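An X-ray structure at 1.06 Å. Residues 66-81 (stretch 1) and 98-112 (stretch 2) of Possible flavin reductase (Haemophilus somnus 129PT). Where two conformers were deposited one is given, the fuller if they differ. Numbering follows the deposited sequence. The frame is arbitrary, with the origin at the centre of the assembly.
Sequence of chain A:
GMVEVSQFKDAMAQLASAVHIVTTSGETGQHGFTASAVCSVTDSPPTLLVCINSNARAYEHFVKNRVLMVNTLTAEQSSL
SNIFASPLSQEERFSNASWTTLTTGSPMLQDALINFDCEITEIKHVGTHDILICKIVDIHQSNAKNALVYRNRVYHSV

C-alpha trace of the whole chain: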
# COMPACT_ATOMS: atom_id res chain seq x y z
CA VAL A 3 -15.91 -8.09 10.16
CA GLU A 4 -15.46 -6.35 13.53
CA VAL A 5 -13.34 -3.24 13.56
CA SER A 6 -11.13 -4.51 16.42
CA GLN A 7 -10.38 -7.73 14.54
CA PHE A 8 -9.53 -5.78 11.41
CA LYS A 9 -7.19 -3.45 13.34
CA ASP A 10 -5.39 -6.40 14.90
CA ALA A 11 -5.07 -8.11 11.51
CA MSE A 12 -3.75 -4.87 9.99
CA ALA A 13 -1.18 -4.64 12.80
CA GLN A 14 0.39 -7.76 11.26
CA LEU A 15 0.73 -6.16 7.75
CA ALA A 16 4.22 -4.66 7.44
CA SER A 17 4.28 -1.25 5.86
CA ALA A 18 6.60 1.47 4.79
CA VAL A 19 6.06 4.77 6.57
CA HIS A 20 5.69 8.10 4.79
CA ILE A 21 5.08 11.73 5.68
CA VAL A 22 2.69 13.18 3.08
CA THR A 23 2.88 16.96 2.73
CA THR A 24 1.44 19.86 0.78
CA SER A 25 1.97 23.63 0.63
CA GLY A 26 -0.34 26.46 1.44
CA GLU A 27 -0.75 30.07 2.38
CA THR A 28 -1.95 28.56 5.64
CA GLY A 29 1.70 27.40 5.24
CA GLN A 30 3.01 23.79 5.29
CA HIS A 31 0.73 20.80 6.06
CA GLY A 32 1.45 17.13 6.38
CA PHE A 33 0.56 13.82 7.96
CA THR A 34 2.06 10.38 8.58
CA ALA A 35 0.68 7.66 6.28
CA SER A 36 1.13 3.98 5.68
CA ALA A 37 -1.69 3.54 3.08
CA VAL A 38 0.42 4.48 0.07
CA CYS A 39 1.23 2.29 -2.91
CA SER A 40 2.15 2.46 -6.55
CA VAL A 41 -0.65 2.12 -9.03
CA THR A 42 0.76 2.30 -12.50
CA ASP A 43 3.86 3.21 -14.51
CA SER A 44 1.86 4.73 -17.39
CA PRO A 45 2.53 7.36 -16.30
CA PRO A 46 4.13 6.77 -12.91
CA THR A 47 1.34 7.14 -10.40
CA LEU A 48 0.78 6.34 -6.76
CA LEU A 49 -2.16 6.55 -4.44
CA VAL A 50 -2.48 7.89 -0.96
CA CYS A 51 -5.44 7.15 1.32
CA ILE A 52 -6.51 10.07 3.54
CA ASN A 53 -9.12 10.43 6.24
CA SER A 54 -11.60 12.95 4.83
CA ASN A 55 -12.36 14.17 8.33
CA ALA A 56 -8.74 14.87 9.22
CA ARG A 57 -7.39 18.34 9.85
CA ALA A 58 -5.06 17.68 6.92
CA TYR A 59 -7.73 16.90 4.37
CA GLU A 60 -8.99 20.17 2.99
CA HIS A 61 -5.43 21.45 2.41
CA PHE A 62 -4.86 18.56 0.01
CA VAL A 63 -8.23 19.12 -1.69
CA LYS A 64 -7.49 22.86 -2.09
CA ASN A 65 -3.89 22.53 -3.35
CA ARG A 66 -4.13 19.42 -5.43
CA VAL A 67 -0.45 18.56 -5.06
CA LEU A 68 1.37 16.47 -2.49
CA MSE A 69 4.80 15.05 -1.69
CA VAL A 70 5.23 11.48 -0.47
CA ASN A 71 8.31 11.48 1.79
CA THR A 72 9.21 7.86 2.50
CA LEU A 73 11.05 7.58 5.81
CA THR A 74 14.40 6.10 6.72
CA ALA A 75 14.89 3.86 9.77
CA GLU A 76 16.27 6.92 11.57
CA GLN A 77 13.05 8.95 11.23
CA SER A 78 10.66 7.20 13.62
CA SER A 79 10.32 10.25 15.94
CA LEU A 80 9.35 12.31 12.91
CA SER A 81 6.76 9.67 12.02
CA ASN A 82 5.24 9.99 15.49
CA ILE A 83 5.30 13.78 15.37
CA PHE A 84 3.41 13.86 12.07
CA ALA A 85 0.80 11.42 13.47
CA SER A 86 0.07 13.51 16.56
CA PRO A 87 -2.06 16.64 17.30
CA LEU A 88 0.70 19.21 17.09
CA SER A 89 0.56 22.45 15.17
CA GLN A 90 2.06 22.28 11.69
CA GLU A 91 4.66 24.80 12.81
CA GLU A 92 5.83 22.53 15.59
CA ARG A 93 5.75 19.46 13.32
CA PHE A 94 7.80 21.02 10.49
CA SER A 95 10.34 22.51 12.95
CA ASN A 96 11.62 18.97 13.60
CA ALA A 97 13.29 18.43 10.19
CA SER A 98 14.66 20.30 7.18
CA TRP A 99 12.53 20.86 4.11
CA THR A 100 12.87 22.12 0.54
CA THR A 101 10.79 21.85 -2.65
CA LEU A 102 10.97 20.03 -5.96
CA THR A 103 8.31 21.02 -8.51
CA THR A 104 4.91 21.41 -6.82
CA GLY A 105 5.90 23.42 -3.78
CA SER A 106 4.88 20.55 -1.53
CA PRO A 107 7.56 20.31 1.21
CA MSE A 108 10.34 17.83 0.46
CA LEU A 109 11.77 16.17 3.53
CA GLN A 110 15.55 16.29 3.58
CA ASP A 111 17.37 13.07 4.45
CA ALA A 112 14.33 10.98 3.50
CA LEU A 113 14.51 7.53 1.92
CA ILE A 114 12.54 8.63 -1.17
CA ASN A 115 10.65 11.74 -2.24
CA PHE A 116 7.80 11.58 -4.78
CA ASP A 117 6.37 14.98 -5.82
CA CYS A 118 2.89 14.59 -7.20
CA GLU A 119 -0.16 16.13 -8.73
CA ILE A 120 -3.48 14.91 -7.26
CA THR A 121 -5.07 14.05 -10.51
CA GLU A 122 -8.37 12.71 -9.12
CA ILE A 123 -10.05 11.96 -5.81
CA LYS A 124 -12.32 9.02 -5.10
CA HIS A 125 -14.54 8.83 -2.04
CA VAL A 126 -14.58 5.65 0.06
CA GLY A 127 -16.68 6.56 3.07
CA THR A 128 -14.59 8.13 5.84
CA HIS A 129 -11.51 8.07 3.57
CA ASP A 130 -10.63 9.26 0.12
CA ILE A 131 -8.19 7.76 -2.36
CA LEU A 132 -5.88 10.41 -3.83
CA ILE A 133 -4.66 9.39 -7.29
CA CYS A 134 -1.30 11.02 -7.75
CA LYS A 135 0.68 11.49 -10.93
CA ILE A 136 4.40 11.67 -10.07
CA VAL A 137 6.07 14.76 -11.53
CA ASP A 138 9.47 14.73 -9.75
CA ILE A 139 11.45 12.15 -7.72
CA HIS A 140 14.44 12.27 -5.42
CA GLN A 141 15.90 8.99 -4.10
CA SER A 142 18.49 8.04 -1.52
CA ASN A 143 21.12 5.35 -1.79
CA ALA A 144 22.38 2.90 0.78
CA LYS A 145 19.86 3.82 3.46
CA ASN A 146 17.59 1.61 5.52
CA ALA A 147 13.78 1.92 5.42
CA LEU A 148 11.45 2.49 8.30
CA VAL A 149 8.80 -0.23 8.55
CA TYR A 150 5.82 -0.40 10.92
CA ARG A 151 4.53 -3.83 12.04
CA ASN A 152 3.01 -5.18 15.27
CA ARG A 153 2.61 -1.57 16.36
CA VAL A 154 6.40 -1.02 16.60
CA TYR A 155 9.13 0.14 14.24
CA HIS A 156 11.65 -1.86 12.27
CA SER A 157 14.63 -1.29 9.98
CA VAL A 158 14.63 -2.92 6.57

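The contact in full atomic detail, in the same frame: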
# COMPACT_ATOMS: atom_id res chain seq x y z
N ARG A 66 -4.21 20.41 -4.37
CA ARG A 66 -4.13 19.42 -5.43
C ARG A 66 -2.73 18.99 -5.87
O ARG A 66 -2.52 18.48 -6.98
CB ARG A 66 -5.01 19.81 -6.60
CG ARG A 66 -6.48 19.83 -6.19
CD ARG A 66 -7.05 18.47 -5.80
NE ARG A 66 -7.10 17.57 -6.94
CZ ARG A 66 -8.14 17.48 -7.77
NH1 ARG A 66 -9.25 18.16 -7.57
NH2 ARG A 66 -8.03 16.70 -8.82
N VAL A 67 -1.79 19.10 -4.92
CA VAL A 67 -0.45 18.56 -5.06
C VAL A 67 -0.06 17.98 -3.72
O VAL A 67 -0.59 18.42 -2.69
CB VAL A 67 0.57 19.64 -5.50
CG1 VAL A 67 0.29 20.08 -6.97
CG2 VAL A 67 0.59 20.83 -4.57
N LEU A 68 0.84 17.00 -3.73
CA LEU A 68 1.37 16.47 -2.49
C LEU A 68 2.75 15.91 -2.78
O LEU A 68 3.10 15.57 -3.90
CB LEU A 68 0.45 15.43 -1.86
CG LEU A 68 0.08 14.16 -2.59
CD1 LEU A 68 1.21 13.15 -2.59
CD2 LEU A 68 -1.13 13.53 -1.93
N MSE A 69 3.51 15.75 -1.70
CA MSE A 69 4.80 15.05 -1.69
C MSE A 69 4.69 13.83 -0.80
O MSE A 69 4.25 13.96 0.35
CB MSE A 69 5.85 15.99 -1.13
CG MSE A 69 7.25 15.39 -1.05
SE MSE A 69 8.29 15.38 -2.66
CE MSE A 69 8.36 17.33 -2.81
N VAL A 70 5.08 12.66 -1.31
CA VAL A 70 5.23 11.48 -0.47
C VAL A 70 6.70 11.41 -0.07
O VAL A 70 7.56 11.24 -0.91
CB VAL A 70 4.81 10.18 -1.18
CG1 VAL A 70 5.05 8.97 -0.31
CG2 VAL A 70 3.31 10.27 -1.55
N ASN A 71 6.95 11.57 1.23
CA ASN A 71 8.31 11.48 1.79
C ASN A 71 8.46 10.16 2.55
O ASN A 71 7.94 10.04 3.68
CB ASN A 71 8.54 12.66 2.75
CG ASN A 71 8.39 13.99 2.09
OD1 ASN A 71 9.28 14.43 1.35
ND2 ASN A 71 7.28 14.66 2.34
N THR A 72 9.06 9.20 1.89
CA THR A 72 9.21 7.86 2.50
C THR A 72 10.36 7.89 3.50
O THR A 72 11.41 8.47 3.19
CB THR A 72 9.46 6.84 1.39
OG1 THR A 72 8.42 6.91 0.42
CG2 THR A 72 9.55 5.39 1.98
N LEU A 73 10.14 7.37 4.69
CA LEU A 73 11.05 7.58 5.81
C LEU A 73 12.15 6.52 5.91
O LEU A 73 11.93 5.34 5.65
CB LEU A 73 10.27 7.63 7.12
CG LEU A 73 9.22 8.73 7.25
CD1 LEU A 73 8.66 8.75 8.64
CD2 LEU A 73 9.73 10.11 6.84
N THR A 74 13.31 6.99 6.35
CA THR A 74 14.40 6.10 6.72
C THR A 74 14.16 5.54 8.12
O THR A 74 13.36 6.04 8.91
CB THR A 74 15.78 6.79 6.74
OG1 THR A 74 15.83 7.62 7.89
CG2 THR A 74 16.07 7.60 5.45
N ALA A 75 14.94 4.53 8.46
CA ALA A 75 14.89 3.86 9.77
C ALA A 75 15.20 4.81 10.89
O ALA A 75 14.84 4.52 12.03
CB ALA A 75 15.83 2.65 9.80
N GLU A 76 15.88 5.93 10.59
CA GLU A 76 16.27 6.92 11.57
C GLU A 76 15.19 7.94 11.85
O GLU A 76 15.38 8.79 12.73
CB GLU A 76 17.54 7.64 11.11
CG GLU A 76 18.78 6.76 11.09
CD GLU A 76 18.80 5.73 9.97
OE1 GLU A 76 18.48 6.03 8.81
OE2 GLU A 76 19.14 4.56 10.25
N GLN A 77 14.06 7.90 11.15
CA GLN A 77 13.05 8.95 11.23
C GLN A 77 11.76 8.55 11.96
O GLN A 77 10.69 9.08 11.71
CB GLN A 77 12.75 9.47 9.81
CG GLN A 77 13.92 10.24 9.26
CD GLN A 77 13.76 10.65 7.81
OE1 GLN A 77 13.39 9.86 6.93
NE2 GLN A 77 14.14 11.90 7.49
N SER A 78 11.85 7.60 12.90
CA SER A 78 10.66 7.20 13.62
C SER A 78 10.07 8.27 14.53
O SER A 78 8.86 8.33 14.70
CB SER A 78 10.90 5.92 14.41
OG SER A 78 11.84 6.06 15.44
N SER A 79 10.89 9.14 15.15
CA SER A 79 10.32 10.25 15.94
C SER A 79 9.52 11.15 15.02
O SER A 79 8.41 11.53 15.35
CB SER A 79 11.39 11.02 16.73
OG SER A 79 10.86 12.16 17.38
N LEU A 80 10.06 11.44 13.84
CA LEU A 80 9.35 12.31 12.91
C LEU A 80 8.00 11.69 12.52
O LEU A 80 6.98 12.39 12.39
CB LEU A 80 10.23 12.63 11.71
CG LEU A 80 9.81 13.83 10.91
CD1 LEU A 80 9.95 15.13 11.72
CD2 LEU A 80 10.69 13.86 9.66
N SER A 81 7.99 10.39 12.28
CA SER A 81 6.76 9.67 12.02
C SER A 81 5.74 9.92 13.13
O SER A 81 4.57 10.27 12.88
CB SER A 81 7.06 8.17 11.94
OG SER A 81 5.87 7.43 11.81
N SER A 98 14.32 19.27 8.17
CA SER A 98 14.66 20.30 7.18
C SER A 98 13.91 19.98 5.91
O SER A 98 13.78 18.81 5.54
CB SER A 98 16.16 20.30 6.93
OG SER A 98 16.54 21.30 6.00
N TRP A 99 13.42 21.02 5.23
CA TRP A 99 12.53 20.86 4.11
C TRP A 99 12.97 21.77 2.95
O TRP A 99 13.41 22.90 3.15
CB TRP A 99 11.09 21.23 4.48
CG TRP A 99 10.62 20.51 5.70
CD1 TRP A 99 10.85 20.88 7.00
CD2 TRP A 99 9.88 19.28 5.76
NE1 TRP A 99 10.31 19.98 7.87
CE2 TRP A 99 9.72 18.97 7.13
CE3 TRP A 99 9.33 18.43 4.79
CZ2 TRP A 99 9.02 17.87 7.54
CZ3 TRP A 99 8.63 17.33 5.22
CH2 TRP A 99 8.49 17.05 6.57
N THR A 100 12.71 21.29 1.74
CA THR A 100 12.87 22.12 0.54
C THR A 100 11.69 21.87 -0.40
O THR A 100 10.60 21.51 0.08
CB THR A 100 14.22 21.86 -0.16
OG1 THR A 100 14.41 22.83 -1.19
CG2 THR A 100 14.29 20.48 -0.76
N THR A 101 11.84 22.14 -1.69
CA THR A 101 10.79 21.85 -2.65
C THR A 101 11.41 21.26 -3.88
O THR A 101 12.61 21.41 -4.13
CB THR A 101 9.92 23.10 -3.02
OG1 THR A 101 10.68 24.07 -3.72
CG2 THR A 101 9.21 23.73 -1.84
N LEU A 102 10.60 20.56 -4.66
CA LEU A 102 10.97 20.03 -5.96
C LEU A 102 10.24 20.85 -7.02
O LEU A 102 10.73 21.88 -7.43
CB LEU A 102 10.76 18.51 -6.06
CG LEU A 102 11.74 17.64 -5.29
CD1 LEU A 102 11.29 16.14 -5.36
CD2 LEU A 102 13.16 17.79 -5.80
N THR A 103 9.08 20.38 -7.47
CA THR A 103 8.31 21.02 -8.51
C THR A 103 7.00 21.64 -8.04
O THR A 103 6.64 22.76 -8.47
CB THR A 103 8.06 20.02 -9.68
OG1 THR A 103 9.31 19.58 -10.25
CG2 THR A 103 7.28 20.73 -10.77
N THR A 104 6.26 20.95 -7.18
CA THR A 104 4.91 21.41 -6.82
C THR A 104 4.85 22.47 -5.73
O THR A 104 3.81 23.07 -5.53
CB THR A 104 4.00 20.27 -6.42
OG1 THR A 104 4.39 19.80 -5.13
CG2 THR A 104 3.93 19.16 -7.46
N GLY A 105 5.94 22.64 -4.99
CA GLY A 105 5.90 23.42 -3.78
C GLY A 105 5.55 22.64 -2.53
O GLY A 105 5.76 23.15 -1.41
N SER A 106 5.10 21.40 -2.68
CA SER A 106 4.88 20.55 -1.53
C SER A 106 6.23 20.34 -0.82
O SER A 106 7.25 20.11 -1.48
CB SER A 106 4.31 19.20 -1.94
OG SER A 106 3.07 19.37 -2.59
N PRO A 107 6.27 20.40 0.51
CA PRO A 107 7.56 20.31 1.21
C PRO A 107 8.24 18.94 1.06
O PRO A 107 7.64 17.90 1.33
CB PRO A 107 7.19 20.56 2.66
CG PRO A 107 5.91 21.26 2.63
CD PRO A 107 5.21 20.84 1.40
N MSE A 108 9.49 18.98 0.59
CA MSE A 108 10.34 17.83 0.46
C MSE A 108 11.17 17.63 1.70
O MSE A 108 11.94 18.51 2.07
CB MSE A 108 11.28 17.99 -0.72
CG MSE A 108 11.95 16.70 -1.13
SE MSE A 108 13.52 16.83 -2.21
CE MSE A 108 14.83 16.49 -0.87
N LEU A 109 11.03 16.48 2.34
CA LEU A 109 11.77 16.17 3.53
C LEU A 109 13.21 15.82 3.14
O LEU A 109 13.47 14.87 2.41
CB LEU A 109 11.12 14.94 4.21
CG LEU A 109 11.86 14.39 5.46
CD1 LEU A 109 12.01 15.45 6.51
CD2 LEU A 109 11.10 13.20 5.98
N GLN A 110 14.14 16.59 3.69
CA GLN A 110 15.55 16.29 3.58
C GLN A 110 15.90 15.01 4.35
O GLN A 110 15.34 14.72 5.41
CB GLN A 110 16.37 17.49 4.08
CG GLN A 110 16.27 18.69 3.15
CD GLN A 110 16.88 18.42 1.80
OE1 GLN A 110 17.97 17.90 1.72
NE2 GLN A 110 16.16 18.75 0.74
N ASP A 111 16.90 14.30 3.82
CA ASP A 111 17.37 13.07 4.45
C ASP A 111 16.31 11.96 4.49
O ASP A 111 16.42 11.04 5.28
CB ASP A 111 17.93 13.35 5.88
CG ASP A 111 19.17 12.55 6.25
OD1 ASP A 111 19.76 11.88 5.39
OD2 ASP A 111 19.54 12.61 7.46
N ALA A 112 15.32 12.03 3.62
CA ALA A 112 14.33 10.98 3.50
C ALA A 112 14.87 9.80 2.68
O ALA A 112 15.86 9.90 1.97
CB ALA A 112 13.07 11.51 2.85
O HOH W 1 17.25 9.97 7.64

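The two stretches are joined most firmly through the side chain of Asn-71, which does the work of a backbone amide. Its OD1 accepts a nearly linear hydrogen bond from the main chain of Leu-109 (Leu-109 N to Asn-71 OD1, 2.9 Å, 175°), while the same carboxamide donates a weak one to Pro-107 (Asn-71 ND2 to Pro-107 O, 3.4 Å). The amide thus spans the backbone around Met-108, which itself pairs with Thr-100 through hydrogen bonds in both directions (Met-108 N to Thr-100 O, 2.8 Å; Thr-100 N to Met-108 O, 2.9 Å). The edge of the Trp-99 ring lies beside this amide, CZ3 being 4.2 Å from Asn-71 ND2.

A second polar link is made by water 1, which donates to the carbonyl of Asp-111 (water O to Asp-111 O, 2.7 Å) and is also hydrogen-bonded to Thr-74 OG1 at 2.8 Å. Nearby, Gln-77 is held by its own stretch: Thr-74 N donates to Gln-77 OE1 at 2.9 Å, across the type I turn that these residues bound. This places the side-chain amide against the type II turn of the other stretch, with Gln-77 NE2 3.3 Å from Asp-111 O.

Packing fills the remainder. Met-69, a selenomethionine, points toward stretch 2 and has the most area covered by it; its CE lies 3.3 Å from Ser-106 O, 3.7 Å from Met-108 CB and 4.1 Å from Leu-102 CD1. Leu-109 receives Leu-73 and Leu-80, whose CD2 atoms approach Leu-109 CD2 at 3.5 and 3.8 Å. At the other end, Val-67 CB meets Thr-104 CB at 3.6 Å. Ser-106 points toward stretch 1, yet its N and OG both donate to Thr-104 OG1 within its own loop (3.0 and 2.9 Å), so that OG meets the neighbouring strand by van der Waals contact (Ser-106 OG to Val-67 CG2, 3.5 Å; to Leu-68 CA, 3.4 Å).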